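Local coordinates for FOKI restriction endonuclease (Planomicrobium okeanokoites, PDB 2FOK), which cleaves double-stranded DNA as a type IIS restriction endonuclease, pairing a DNA recognition part with a metal-dependent cleavage domain of the PD-(D/E)XK class, at residues N218-G221 against A227-I230; L184-S187 against G191-S194; L166-D171 against F178-N183. One frame throughout, in Å; residues are numbered along the deposited sequence.

Interaction 1: N218-G221 against A227-I230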
ATOM      1  N   ASN A 218     -13.986  -3.235   2.917  1.00 28.56           N
ATOM      2  CA  ASN A 218     -13.512  -1.903   2.535  1.00 30.22           C
ATOM      3  C   ASN A 218     -12.466  -1.310   3.459  1.00 29.57           C
ATOM      4  O   ASN A 218     -12.023  -0.186   3.241  1.00 31.34           O
ATOM      5  CB  ASN A 218     -14.678  -0.927   2.436  1.00 38.33           C
ATOM      6  CG  ASN A 218     -15.103  -0.671   1.008  1.00 44.12           C
ATOM      7  OD1 ASN A 218     -14.420   0.030   0.255  1.00 46.36           O
ATOM      8  ND2 ASN A 218     -16.241  -1.242   0.624  1.00 48.85           N
ATOM      9  N   TRP A 219     -12.098  -2.057   4.495  1.00 28.22           N
ATOM     10  CA  TRP A 219     -11.092  -1.638   5.475  1.00 28.32           C
ATOM     11  C   TRP A 219      -9.825  -2.290   4.969  1.00 27.95           C
ATOM     12  O   TRP A 219      -9.622  -3.488   5.177  1.00 28.09           O
ATOM     13  CB  TRP A 219     -11.408  -2.229   6.847  1.00 27.66           C
ATOM     14  CG  TRP A 219     -11.599  -1.257   7.978  1.00 33.03           C
ATOM     15  CD1 TRP A 219     -10.822  -1.141   9.104  1.00 33.37           C
ATOM     16  CD2 TRP A 219     -12.706  -0.373   8.171  1.00 30.89           C
ATOM     17  NE1 TRP A 219     -11.388  -0.251   9.984  1.00 30.25           N
ATOM     18  CE2 TRP A 219     -12.544   0.234   9.438  1.00 30.47           C
ATOM     19  CE3 TRP A 219     -13.824  -0.042   7.399  1.00 29.70           C
ATOM     20  CZ2 TRP A 219     -13.456   1.155   9.948  1.00 35.38           C
ATOM     21  CZ3 TRP A 219     -14.730   0.870   7.902  1.00 32.73           C
ATOM     22  CH2 TRP A 219     -14.542   1.460   9.169  1.00 39.57           C
ATOM     23  N   GLU A 220      -8.966  -1.531   4.306  1.00 26.78           N
ATOM     24  CA  GLU A 220      -7.760  -2.149   3.784  1.00 27.13           C
ATOM     25  C   GLU A 220      -6.665  -1.150   3.445  1.00 24.29           C
ATOM     26  O   GLU A 220      -6.935   0.027   3.218  1.00 23.13           O
ATOM     27  CB  GLU A 220      -8.126  -2.993   2.549  1.00 25.48           C
ATOM     28  CG  GLU A 220      -8.287  -2.181   1.283  1.00 24.22           C
ATOM     29  CD  GLU A 220      -9.305  -2.754   0.311  1.00 21.47           C
ATOM     30  OE1 GLU A 220      -9.460  -3.988   0.235  1.00 17.83           O
ATOM     31  OE2 GLU A 220      -9.951  -1.949  -0.386  1.00 28.74           O
ATOM     32  N   GLY A 221      -5.425  -1.634   3.435  1.00 23.72           N
ATOM     33  CA  GLY A 221      -4.291  -0.787   3.108  1.00 23.94           C
ATOM     34  C   GLY A 221      -4.025  -0.911   1.622  1.00 24.54           C
ATOM     35  O   GLY A 221      -4.618  -1.767   0.959  1.00 25.01           O
ATOM     36  N   ALA A 227      -3.382  -6.916  -3.408  1.00 21.83           N
ATOM     37  CA  ALA A 227      -3.461  -8.367  -3.175  1.00 23.00           C
ATOM     38  C   ALA A 227      -4.834  -8.949  -3.491  1.00 22.82           C
ATOM     39  O   ALA A 227      -4.944 -10.102  -3.910  1.00 22.59           O
ATOM     40  CB  ALA A 227      -3.119  -8.687  -1.735  1.00 19.98           C
ATOM     41  N   ARG A 228      -5.878  -8.159  -3.257  1.00 23.72           N
ATOM     42  CA  ARG A 228      -7.245  -8.594  -3.509  1.00 23.80           C
ATOM     43  C   ARG A 228      -7.504  -8.569  -5.010  1.00 24.62           C
ATOM     44  O   ARG A 228      -8.128  -9.474  -5.565  1.00 21.96           O
ATOM     45  CB  ARG A 228      -8.234  -7.669  -2.781  1.00 27.09           C
ATOM     46  CG  ARG A 228      -9.624  -7.600  -3.415  1.00 32.46           C
ATOM     47  CD  ARG A 228     -10.573  -6.667  -2.671  1.00 35.00           C
ATOM     48  NE  ARG A 228     -10.154  -5.267  -2.708  1.00 37.19           N
ATOM     49  CZ  ARG A 228     -10.207  -4.497  -3.791  1.00 41.49           C
ATOM     50  NH1 ARG A 228     -10.663  -4.986  -4.934  1.00 41.02           N
ATOM     51  NH2 ARG A 228      -9.807  -3.232  -3.736  1.00 40.57           N
ATOM     52  N   MET A 229      -7.013  -7.521  -5.662  1.00 27.84           N
ATOM     53  CA  MET A 229      -7.181  -7.364  -7.100  1.00 26.24           C
ATOM     54  C   MET A 229      -6.375  -8.413  -7.850  1.00 23.37           C
ATOM     55  O   MET A 229      -6.929  -9.193  -8.627  1.00 19.46           O
ATOM     56  CB  MET A 229      -6.736  -5.964  -7.530  1.00 33.93           C
ATOM     57  CG  MET A 229      -7.627  -4.854  -6.988  1.00 36.64           C
ATOM     58  SD  MET A 229      -9.368  -5.238  -7.262  1.00 34.87           S
ATOM     59  CE  MET A 229      -9.470  -4.929  -9.046  1.00 35.17           C
ATOM     60  N   ILE A 230      -5.066  -8.436  -7.621  1.00 19.36           N
ATOM     61  CA  ILE A 230      -4.236  -9.411  -8.301  1.00 18.84           C
ATOM     62  C   ILE A 230      -4.731 -10.820  -8.008  1.00 18.74           C
ATOM     63  O   ILE A 230      -4.782 -11.663  -8.902  1.00 18.55           O
ATOM     64  CB  ILE A 230      -2.759  -9.295  -7.900  1.00 20.80           C
ATOM     65  CG1 ILE A 230      -2.276  -7.855  -8.109  1.00 20.47           C
ATOM     66  CG2 ILE A 230      -1.913 -10.248  -8.766  1.00 18.58           C
ATOM     67  CD1 ILE A 230      -0.910  -7.564  -7.515  1.00 19.47           C
TER

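Interaction 2: L184-S187 against G191-S194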
ATOM      1  N   LEU A 184       3.798  -7.703   0.030  1.00 24.08           N
ATOM      2  CA  LEU A 184       3.558  -7.305  -1.352  1.00 20.45           C
ATOM      3  C   LEU A 184       4.016  -5.870  -1.625  1.00 21.67           C
ATOM      4  O   LEU A 184       3.662  -4.937  -0.892  1.00 21.71           O
ATOM      5  CB  LEU A 184       2.065  -7.448  -1.657  1.00 22.72           C
ATOM      6  CG  LEU A 184       1.535  -7.031  -3.031  1.00 24.30           C
ATOM      7  CD1 LEU A 184       2.367  -7.687  -4.117  1.00 24.61           C
ATOM      8  CD2 LEU A 184       0.072  -7.447  -3.154  1.00 22.98           C
ATOM      9  N   GLY A 185       4.808  -5.698  -2.679  1.00 21.58           N
ATOM     10  CA  GLY A 185       5.304  -4.377  -3.019  1.00 23.48           C
ATOM     11  C   GLY A 185       6.408  -3.884  -2.095  1.00 24.24           C
ATOM     12  O   GLY A 185       7.156  -4.675  -1.510  1.00 24.55           O
ATOM     13  N   PHE A 186       6.517  -2.565  -1.975  1.00 23.07           N
ATOM     14  CA  PHE A 186       7.521  -1.954  -1.119  1.00 23.36           C
ATOM     15  C   PHE A 186       6.869  -1.688   0.229  1.00 25.48           C
ATOM     16  O   PHE A 186       6.629  -0.544   0.613  1.00 27.06           O
ATOM     17  CB  PHE A 186       8.034  -0.671  -1.783  1.00 24.21           C
ATOM     18  CG  PHE A 186       8.790  -0.928  -3.058  1.00 19.89           C
ATOM     19  CD1 PHE A 186      10.146  -1.231  -3.028  1.00 22.85           C
ATOM     20  CD2 PHE A 186       8.129  -0.955  -4.283  1.00 19.74           C
ATOM     21  CE1 PHE A 186      10.840  -1.570  -4.206  1.00 20.77           C
ATOM     22  CE2 PHE A 186       8.810  -1.291  -5.459  1.00 22.32           C
ATOM     23  CZ  PHE A 186      10.171  -1.602  -5.413  1.00 18.40           C
ATOM     24  N   SER A 187       6.601  -2.790   0.930  1.00 25.58           N
ATOM     25  CA  SER A 187       5.937  -2.830   2.233  1.00 26.14           C
ATOM     26  C   SER A 187       6.236  -1.767   3.280  1.00 26.33           C
ATOM     27  O   SER A 187       7.389  -1.437   3.552  1.00 32.15           O
ATOM     28  CB  SER A 187       6.149  -4.204   2.878  1.00 24.79           C
ATOM     29  OG  SER A 187       6.060  -5.232   1.913  1.00 26.64           O
ATOM     30  N   GLY A 191       1.523   3.854  -0.067  1.00 21.30           N
ATOM     31  CA  GLY A 191       1.246   3.335  -1.390  1.00 18.34           C
ATOM     32  C   GLY A 191       1.251   1.818  -1.302  1.00 20.73           C
ATOM     33  O   GLY A 191       0.632   1.143  -2.114  1.00 21.92           O
ATOM     34  N   PHE A 192       1.959   1.287  -0.303  1.00 22.92           N
ATOM     35  CA  PHE A 192       2.048  -0.158  -0.064  1.00 20.49           C
ATOM     36  C   PHE A 192       1.894  -0.440   1.426  1.00 20.04           C
ATOM     37  O   PHE A 192       2.772  -1.055   2.042  1.00 23.48           O
ATOM     38  CB  PHE A 192       3.397  -0.727  -0.528  1.00 17.55           C
ATOM     39  CG  PHE A 192       3.768  -0.356  -1.925  1.00 10.47           C
ATOM     40  CD1 PHE A 192       3.291  -1.091  -2.998  1.00 13.47           C
ATOM     41  CD2 PHE A 192       4.583   0.745  -2.167  1.00  8.62           C
ATOM     42  CE1 PHE A 192       3.614  -0.742  -4.310  1.00 15.35           C
ATOM     43  CE2 PHE A 192       4.919   1.114  -3.466  1.00 14.04           C
ATOM     44  CZ  PHE A 192       4.434   0.369  -4.548  1.00 17.81           C
ATOM     45  N   THR A 193       0.777  -0.002   1.998  1.00 20.72           N
ATOM     46  CA  THR A 193       0.499  -0.202   3.416  1.00 21.46           C
ATOM     47  C   THR A 193      -0.422  -1.404   3.621  1.00 22.17           C
ATOM     48  O   THR A 193      -1.215  -1.743   2.747  1.00 23.78           O
ATOM     49  CB  THR A 193      -0.181   1.042   4.032  1.00 21.22           C
ATOM     50  OG1 THR A 193      -1.500   1.160   3.502  1.00 18.51           O
ATOM     51  CG2 THR A 193       0.595   2.309   3.710  1.00 14.20           C
ATOM     52  N   SER A 194      -0.320  -2.044   4.779  1.00 22.67           N
ATOM     53  CA  SER A 194      -1.156  -3.204   5.075  1.00 22.82           C
ATOM     54  C   SER A 194      -1.631  -3.132   6.521  1.00 22.79           C
ATOM     55  O   SER A 194      -0.864  -2.772   7.416  1.00 25.56           O
ATOM     56  CB  SER A 194      -0.369  -4.510   4.847  1.00 22.62           C
ATOM     57  OG  SER A 194      -1.190  -5.669   4.997  1.00 16.30           O
TER

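Interaction 3: L166-D171 against F178-N183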
ATOM      1  N   LEU A 166       1.723 -15.676  -6.070  1.00 23.11           N
ATOM      2  CA  LEU A 166       1.832 -17.130  -6.244  1.00 23.16           C
ATOM      3  C   LEU A 166       2.907 -17.751  -5.360  1.00 22.03           C
ATOM      4  O   LEU A 166       2.770 -18.882  -4.902  1.00 23.05           O
ATOM      5  CB  LEU A 166       2.140 -17.470  -7.699  1.00 22.24           C
ATOM      6  CG  LEU A 166       1.041 -17.260  -8.742  1.00 28.48           C
ATOM      7  CD1 LEU A 166       1.473 -17.965 -10.022  1.00 31.24           C
ATOM      8  CD2 LEU A 166      -0.306 -17.797  -8.247  1.00 24.47           C
ATOM      9  N   THR A 167       3.985 -17.010  -5.137  1.00 22.50           N
ATOM     10  CA  THR A 167       5.074 -17.488  -4.299  1.00 22.06           C
ATOM     11  C   THR A 167       4.633 -17.562  -2.846  1.00 21.34           C
ATOM     12  O   THR A 167       5.042 -18.458  -2.113  1.00 20.96           O
ATOM     13  CB  THR A 167       6.307 -16.559  -4.402  1.00 22.61           C
ATOM     14  OG1 THR A 167       6.742 -16.491  -5.768  1.00 20.69           O
ATOM     15  CG2 THR A 167       7.451 -17.086  -3.543  1.00 17.11           C
ATOM     16  N   LEU A 168       3.787 -16.619  -2.438  1.00 23.84           N
ATOM     17  CA  LEU A 168       3.290 -16.561  -1.063  1.00 22.25           C
ATOM     18  C   LEU A 168       2.257 -17.634  -0.730  1.00 22.50           C
ATOM     19  O   LEU A 168       1.938 -17.846   0.433  1.00 21.66           O
ATOM     20  CB  LEU A 168       2.686 -15.182  -0.784  1.00 22.88           C
ATOM     21  CG  LEU A 168       3.661 -14.004  -0.834  1.00 16.83           C
ATOM     22  CD1 LEU A 168       2.912 -12.690  -0.768  1.00 15.69           C
ATOM     23  CD2 LEU A 168       4.614 -14.120   0.324  1.00 13.17           C
ATOM     24  N   LEU A 169       1.734 -18.305  -1.749  1.00 22.31           N
ATOM     25  CA  LEU A 169       0.726 -19.338  -1.533  1.00 24.62           C
ATOM     26  C   LEU A 169       1.257 -20.723  -1.923  1.00 23.83           C
ATOM     27  O   LEU A 169       0.560 -21.727  -1.791  1.00 22.43           O
ATOM     28  CB  LEU A 169      -0.524 -19.017  -2.362  1.00 19.96           C
ATOM     29  CG  LEU A 169      -1.335 -17.755  -2.057  1.00 15.90           C
ATOM     30  CD1 LEU A 169      -2.390 -17.553  -3.126  1.00 10.90           C
ATOM     31  CD2 LEU A 169      -2.009 -17.883  -0.703  1.00 16.62           C
ATOM     32  N   GLU A 170       2.508 -20.762  -2.375  1.00 25.69           N
ATOM     33  CA  GLU A 170       3.136 -21.992  -2.841  1.00 27.41           C
ATOM     34  C   GLU A 170       3.079 -23.213  -1.922  1.00 30.30           C
ATOM     35  O   GLU A 170       3.057 -24.349  -2.414  1.00 29.43           O
ATOM     36  CB  GLU A 170       4.590 -21.713  -3.248  1.00 26.51           C
ATOM     37  CG  GLU A 170       5.516 -21.315  -2.121  1.00 29.84           C
ATOM     38  CD  GLU A 170       6.922 -21.019  -2.616  1.00 35.31           C
ATOM     39  OE1 GLU A 170       7.131 -20.996  -3.852  1.00 35.77           O
ATOM     40  OE2 GLU A 170       7.820 -20.811  -1.774  1.00 35.00           O
ATOM     41  N   ASP A 171       3.035 -22.992  -0.608  1.00 31.02           N
ATOM     42  CA  ASP A 171       2.995 -24.098   0.352  1.00 28.64           C
ATOM     43  C   ASP A 171       1.598 -24.603   0.670  1.00 29.88           C
ATOM     44  O   ASP A 171       1.426 -25.450   1.551  1.00 28.71           O
ATOM     45  CB  ASP A 171       3.686 -23.695   1.653  1.00 30.79           C
ATOM     46  CG  ASP A 171       5.182 -23.692   1.526  1.00 30.23           C
ATOM     47  OD1 ASP A 171       5.669 -24.355   0.593  1.00 33.07           O
ATOM     48  OD2 ASP A 171       5.868 -23.034   2.345  1.00 35.26           O
ATOM     49  N   PHE A 178      -4.682  -9.309   3.646  1.00 22.18           N
ATOM     50  CA  PHE A 178      -3.812  -8.655   4.630  1.00 21.35           C
ATOM     51  C   PHE A 178      -2.528  -9.430   4.860  1.00 18.83           C
ATOM     52  O   PHE A 178      -1.457  -8.830   5.010  1.00 16.77           O
ATOM     53  CB  PHE A 178      -4.522  -8.499   5.980  1.00 16.85           C
ATOM     54  CG  PHE A 178      -5.897  -7.929   5.877  1.00 21.70           C
ATOM     55  CD1 PHE A 178      -6.092  -6.552   5.827  1.00 16.66           C
ATOM     56  CD2 PHE A 178      -7.007  -8.770   5.830  1.00 18.07           C
ATOM     57  CE1 PHE A 178      -7.370  -6.023   5.732  1.00 21.42           C
ATOM     58  CE2 PHE A 178      -8.288  -8.245   5.735  1.00 21.17           C
ATOM     59  CZ  PHE A 178      -8.469  -6.870   5.687  1.00 19.05           C
ATOM     60  N   ASP A 179      -2.647 -10.756   4.917  1.00 18.55           N
ATOM     61  CA  ASP A 179      -1.491 -11.638   5.129  1.00 17.98           C
ATOM     62  C   ASP A 179      -0.619 -11.662   3.898  1.00 16.29           C
ATOM     63  O   ASP A 179       0.555 -12.016   3.956  1.00 19.47           O
ATOM     64  CB  ASP A 179      -1.942 -13.061   5.406  1.00 20.79           C
ATOM     65  CG  ASP A 179      -2.017 -13.364   6.871  1.00 25.84           C
ATOM     66  OD1 ASP A 179      -1.547 -12.514   7.659  1.00 24.42           O
ATOM     67  OD2 ASP A 179      -2.551 -14.443   7.224  1.00 25.91           O
ATOM     68  N   LEU A 180      -1.231 -11.324   2.769  1.00 19.84           N
ATOM     69  CA  LEU A 180      -0.542 -11.277   1.493  1.00 17.51           C
ATOM     70  C   LEU A 180      -0.008  -9.872   1.308  1.00 14.91           C
ATOM     71  O   LEU A 180       1.147  -9.681   0.939  1.00 20.31           O
ATOM     72  CB  LEU A 180      -1.514 -11.633   0.367  1.00 16.57           C
ATOM     73  CG  LEU A 180      -1.835 -13.129   0.301  1.00 17.27           C
ATOM     74  CD1 LEU A 180      -3.109 -13.372  -0.509  1.00 15.03           C
ATOM     75  CD2 LEU A 180      -0.655 -13.866  -0.306  1.00 13.58           C
ATOM     76  N   GLY A 181      -0.848  -8.887   1.605  1.00 15.98           N
ATOM     77  CA  GLY A 181      -0.461  -7.493   1.451  1.00 16.20           C
ATOM     78  C   GLY A 181       0.784  -7.052   2.189  1.00 16.16           C
ATOM     79  O   GLY A 181       1.524  -6.204   1.705  1.00 18.78           O
ATOM     80  N   LYS A 182       1.021  -7.624   3.364  1.00 20.27           N
ATOM     81  CA  LYS A 182       2.180  -7.277   4.171  1.00 22.84           C
ATOM     82  C   LYS A 182       3.515  -7.677   3.532  1.00 24.78           C
ATOM     83  O   LYS A 182       4.580  -7.187   3.922  1.00 25.43           O
ATOM     84  CB  LYS A 182       2.049  -7.924   5.548  1.00 24.63           C
ATOM     85  CG  LYS A 182       1.722  -9.402   5.501  1.00 29.15           C
ATOM     86  CD  LYS A 182       1.650  -9.983   6.899  1.00 26.34           C
ATOM     87  CE  LYS A 182       1.744 -11.487   6.856  1.00 23.13           C
ATOM     88  NZ  LYS A 182       2.898 -11.971   7.638  1.00 29.39           N
ATOM     89  N   ASN A 183       3.457  -8.567   2.549  1.00 26.25           N
ATOM     90  CA  ASN A 183       4.658  -9.024   1.865  1.00 25.07           C
ATOM     91  C   ASN A 183       4.554  -8.746   0.362  1.00 24.23           C
ATOM     92  O   ASN A 183       5.154  -9.440  -0.459  1.00 21.67           O
ATOM     93  CB  ASN A 183       4.851 -10.519   2.126  1.00 23.24           C
ATOM     94  CG  ASN A 183       5.281 -10.810   3.554  1.00 21.05           C
ATOM     95  OD1 ASN A 183       6.254 -10.240   4.049  1.00 23.20           O
ATOM     96  ND2 ASN A 183       4.561 -11.697   4.220  1.00 21.79           N
TER

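Interaction 1: N218-G221 against A227-I230
E220 and R228 meet in one salt bridge at the protein surface. It ties the loop after helix 209-218 to the second turn of the next helix, 222-236, in recognition subdomain 2, a family of the helix-turn-helix clan. The backbones stay well apart, with CA of E220 and CA of R228 9.7 Å from each other, and the side chains bridge the gap. In R228, CB and CG carry the chain off the helix without touching the loop. CG is anti to the backbone N (chi1 154°), and the chain bends at chi3. CD is the first atom to come near the loop, 4.1 Å from E220 OE1. NE then makes the bond: it donates to E220 OE1 at 3.3 Å, with the N-H aimed nearly straight at the oxygen (168°). The oxygen sits at the edge of the guanidinium, close to its plane. On the glutamate it is the syn side that is used, though NE is 30° out of the carboxylate plane. Farther out, R228 NH2 passes 3.6 Å from E220 OE2 but hydrogen-bonds instead to Q12 O. The stronger partner of E220 OE1 is K177 NZ, in a salt bridge of its own. The single, rather long bond to NE suggests a modest tie, and the two cations together would probably keep E220 ionised.

Interaction 2: L184-S187 against G191-S194
F192 faces the segment 184-187, and the two backbones draw closest at S187, whose CA is 5.2 Å from CA of F192. Both segments are irregular. F186 is the centre of an inverse gamma turn, which swings the chain round beside F192. G185 has a positive phi, and a CB on it would run into F192 CD1. Its bare CA instead rests 3.9 Å from that ring atom. S187 CA packs against the carbonyl oxygen of F192 at 3.6 Å, and F186 O packs on F192 CB at 3.4 Å. The backbone N of F186 lies over one face of the F192 ring, toward the rim and 3.5 Å from CG. The two segments belong to one loop between helices 177-181 and 197-205, in the second subdomain of the recognition part, a family of the helix-turn-helix clan. The F186 and F192 side chains leave their backbones alongside one another, heading in the same direction. They form an edge-to-face pair, with the edge of F186 toward the face of F192 and the planes at 67°. F186 CD2 is 3.9 Å from both CE2 and CZ of F192. Closer to the backbone, F186 CB meets F192 CD2 at 3.7 Å. F192 CG is anti to its carbonyl carbon (chi1 -51°), and this brings the ring against the F186 amide. Cutting F192 back to an alanine removes the ring, which would probably open a gap beside G185 and leave the F186 edge without the face it meets. W10 makes another edge-to-face pair with F192, and S223 and Y226 of helix 222-236 also touch the F192 side chain.

Interaction 3: L166-D171 against F178-N183
L168 packs against L180 where helix 160-169 and helix 177-181 come together, two helices of a recognition subdomain from the helix-turn-helix clan. The contact is apolar. The two leucine side chains run antiparallel, flank to flank. One methyl does most of the work on the L180 side: CD2 lies 3.6 Å from L168 CB and 3.8 Å from L168 CD1. The same methyl is 4.3 Å from L169 CD2, a looser touch. With CG anti to the carbonyl carbon (chi1 -64°), the L168 branch point turns toward the other helix. CD1 then reaches L180, and L168 CD2 meets N183 CB at 4.0 Å. L168 CD1 also lies near the backbone oxygens of L180 and N183.

In the next shell, L175 of strand 175-176 touches both L169 and L180. On the far side of helix 160-169, L166 rests on V274 and L275 of helix 269-279. R164 reaches across from helix 160-169, and its NE hydrogen-bonds to N183 O. Within 178-183, N183 N bonds back to L180 O at 3.0 Å.

In the fold
All three contacts lie in the second subdomain of the recognition part. Along the chain they follow in the order interaction 3, interaction 2, interaction 1, each closing before the next opens. They are about 11 to 13 Å apart, centre to centre. Helix 177-181 leads into the loop of interaction 2. S187 OG probably bonds back to K182 O, at 3.2 Å. Helix 222-236 joins the set from the other end. Its A227 packs on L180 of interaction 3 and on L184 of interaction 2. The G221 N-cap of that helix lies against T193. Interactions 2 and 3 thus pack together, and the segments of interaction 1 border both, in a subdomain that probably helps to recognise DNA.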